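Local coordinates for Gp15 protein (Listeria phage PSA, PDB 6R5W) that probably recognises the Listeria cell surface as the homotrimeric receptor binding protein of the phage, here its C-terminal part, a helical stem and globular head, at residues Ala126-Thr131 with Val150-Val155. Numbering follows the deposited sequence.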
ATOM      1  N   ALA A 126     -26.009  -3.783   7.895  1.00 29.11           N
ATOM      2  CA  ALA A 126     -25.286  -3.825   9.175  1.00 26.25           C
ATOM      3  C   ALA A 126     -25.972  -4.846  10.091  1.00 27.70           C
ATOM      4  O   ALA A 126     -27.217  -5.071  10.054  1.00 28.77           O
ATOM      5  CB  ALA A 126     -25.259  -2.491   9.860  1.00 27.84           C
ATOM      6  N   ALA A 127     -25.178  -5.487  10.934  1.00 26.42           N
ATOM      7  CA  ALA A 127     -25.770  -6.332  11.951  1.00 26.95           C
ATOM      8  C   ALA A 127     -26.272  -5.509  13.132  1.00 28.25           C
ATOM      9  O   ALA A 127     -25.690  -4.498  13.509  1.00 29.26           O
ATOM     10  CB  ALA A 127     -24.753  -7.387  12.467  1.00 29.00           C
ATOM     11  N   GLN A 128     -27.327  -6.009  13.778  1.00 27.51           N
ATOM     12  CA  GLN A 128     -27.652  -5.562  15.119  1.00 27.97           C
ATOM     13  C   GLN A 128     -27.126  -6.611  16.105  1.00 28.75           C
ATOM     14  O   GLN A 128     -26.813  -7.757  15.745  1.00 32.42           O
ATOM     15  CB  GLN A 128     -29.167  -5.351  15.311  1.00 31.43           C
ATOM     16  CG  GLN A 128     -29.730  -4.292  14.406  1.00 30.35           C
ATOM     17  CD  GLN A 128     -31.168  -3.841  14.893  1.00 28.79           C
ATOM     18  OE1 GLN A 128     -32.168  -4.519  14.578  1.00 30.75           O
ATOM     19  NE2 GLN A 128     -31.213  -2.799  15.656  1.00 29.22           N
ATOM     20  N   GLN A 129     -27.044  -6.184  17.348  1.00 32.12           N
ATOM     21  CA  GLN A 129     -26.493  -6.989  18.435  1.00 32.85           C
ATOM     22  C   GLN A 129     -27.518  -7.977  18.970  1.00 32.78           C
ATOM     23  O   GLN A 129     -28.064  -7.824  20.059  1.00 38.65           O
ATOM     24  CB  GLN A 129     -25.993  -6.020  19.467  1.00 30.46           C
ATOM     25  CG  GLN A 129     -25.231  -6.705  20.678  1.00 33.90           C
ATOM     26  CD  GLN A 129     -24.759  -5.736  21.700  1.00 34.40           C
ATOM     27  OE1 GLN A 129     -24.334  -4.635  21.416  1.00 33.75           O
ATOM     28  NE2 GLN A 129     -24.942  -6.116  22.974  1.00 37.87           N
ATOM     29  N   SER A 130     -27.793  -9.006  18.170  1.00 33.23           N
ATOM     30  CA  SER A 130     -28.905  -9.890  18.449  1.00 35.18           C
ATOM     31  C   SER A 130     -28.752 -11.261  17.837  1.00 39.25           C
ATOM     32  O   SER A 130     -28.221 -11.427  16.736  1.00 37.36           O
ATOM     33  CB  SER A 130     -30.234  -9.251  17.957  1.00 37.57           C
ATOM     34  OG  SER A 130     -31.317 -10.198  17.977  1.00 36.14           O
ATOM     35  N   THR A 131     -29.282 -12.259  18.550  1.00 38.45           N
ATOM     36  CA  THR A 131     -29.321 -13.614  18.042  1.00 34.12           C
ATOM     37  C   THR A 131     -30.413 -13.848  17.038  1.00 37.00           C
ATOM     38  O   THR A 131     -30.416 -14.903  16.419  1.00 38.27           O
ATOM     39  CB  THR A 131     -29.458 -14.633  19.210  1.00 43.70           C
ATOM     40  OG1 THR A 131     -30.676 -14.384  19.913  1.00 38.56           O
ATOM     41  CG2 THR A 131     -28.290 -14.469  20.153  1.00 41.30           C
ATOM     42  N   VAL A 150     -31.588   4.002   8.729  1.00 31.10           N
ATOM     43  CA  VAL A 150     -32.854   4.143   8.023  1.00 31.05           C
ATOM     44  C   VAL A 150     -33.806   3.002   8.283  1.00 31.32           C
ATOM     45  O   VAL A 150     -35.015   3.203   8.351  1.00 32.71           O
ATOM     46  CB  VAL A 150     -32.555   4.272   6.506  1.00 30.79           C
ATOM     47  CG1 VAL A 150     -33.795   4.002   5.678  1.00 36.74           C
ATOM     48  CG2 VAL A 150     -31.980   5.626   6.203  1.00 30.57           C
ATOM     49  N   GLY A 151     -33.298   1.779   8.450  1.00 29.68           N
ATOM     50  CA  GLY A 151     -34.172   0.664   8.787  1.00 26.95           C
ATOM     51  C   GLY A 151     -33.499  -0.220   9.787  1.00 34.68           C
ATOM     52  O   GLY A 151     -32.289  -0.428   9.671  1.00 29.53           O
ATOM     53  N   VAL A 152     -34.256  -0.712  10.777  1.00 32.31           N
ATOM     54  CA  VAL A 152     -33.707  -1.618  11.793  1.00 30.74           C
ATOM     55  C   VAL A 152     -34.750  -2.706  12.061  1.00 35.96           C
ATOM     56  O   VAL A 152     -35.975  -2.483  12.031  1.00 29.67           O
ATOM     57  CB  VAL A 152     -33.296  -0.932  13.106  1.00 33.06           C
ATOM     58  CG1 VAL A 152     -32.140  -0.011  12.964  1.00 34.49           C
ATOM     59  CG2 VAL A 152     -34.523  -0.154  13.767  1.00 36.09           C
ATOM     60  N   GLY A 153     -34.255  -3.896  12.393  1.00 31.30           N
ATOM     61  CA  GLY A 153     -35.154  -4.964  12.794  1.00 33.03           C
ATOM     62  C   GLY A 153     -35.884  -4.600  14.077  1.00 32.93           C
ATOM     63  O   GLY A 153     -37.068  -4.934  14.256  1.00 31.89           O
ATOM     64  N   SER A 154     -35.172  -3.959  14.986  1.00 31.80           N
ATOM     65  CA  SER A 154     -35.734  -3.509  16.256  1.00 32.79           C
ATOM     66  C   SER A 154     -35.065  -2.247  16.748  1.00 30.37           C
ATOM     67  O   SER A 154     -33.822  -2.197  16.895  1.00 31.86           O
ATOM     68  CB  SER A 154     -35.607  -4.624  17.343  1.00 36.73           C
ATOM     69  OG  SER A 154     -35.817  -4.016  18.622  1.00 36.69           O
ATOM     70  N   VAL A 155     -35.881  -1.223  17.075  1.00 28.65           N
ATOM     71  CA  VAL A 155     -35.304   0.019  17.571  1.00 28.75           C
ATOM     72  C   VAL A 155     -34.671  -0.113  18.953  1.00 31.08           C
ATOM     73  O   VAL A 155     -33.941   0.790  19.371  1.00 33.64           O
ATOM     74  CB  VAL A 155     -36.331   1.166  17.616  1.00 34.91           C
ATOM     75  CG1 VAL A 155     -36.937   1.371  16.215  1.00 34.15           C
ATOM     76  CG2 VAL A 155     -37.405   0.866  18.648  1.00 34.96           C
TER
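The primary amide of Gln128 meets the backbone of Ser154 in a two-point grip, accepting through one atom and donating through the other. Gln128 OE1 takes the N-H of Ser154 N at 3.1 Å, with the donor in the plane of the amide and on a lone pair. Gln128 NE2 donates an N-H to Ser154 O at 3.0 Å, and this second bond is nearly straight, with an N-H...O angle of 170°. Gln128 NE2 also hydrogen-bonds Thr159 OG1, so three bonds hold the amide and fix its rotation; glutamine suits the place because it presents a donor and an acceptor together, as a neighbouring strand would.

Gly153 N also lies 3.1 Å from Gln128 OE1, and glycine suits the place because a beta carbon would point at Gln128 OE1 and press on it. Val152 lies over one face of the amide, crossing the side chain at about a right angle, with Val152 CB 3.8 Å from Gln128 NE2, so that a branched aliphatic group packs against the flat amide. With CG anti to its carbonyl carbon (chi1 -62°) and the chain extended beyond it, Gln128 spans the gap between backbones whose nearest CA atoms, those of Gln128 and Gly153, are 7.9 Å apart.

Further out, Asn135 and Val157 pack against the glutamine. Ser154 OG is hydrogen-bonded to Asp156 N, two residues along. The ends of strands 122-127 and 146-152, separated in their antiparallel sheet by strand 136-141, are thus bridged by a buried glutamine that mimics backbone pairing with the loop after the second strand, in the β-sheet head of the trimer.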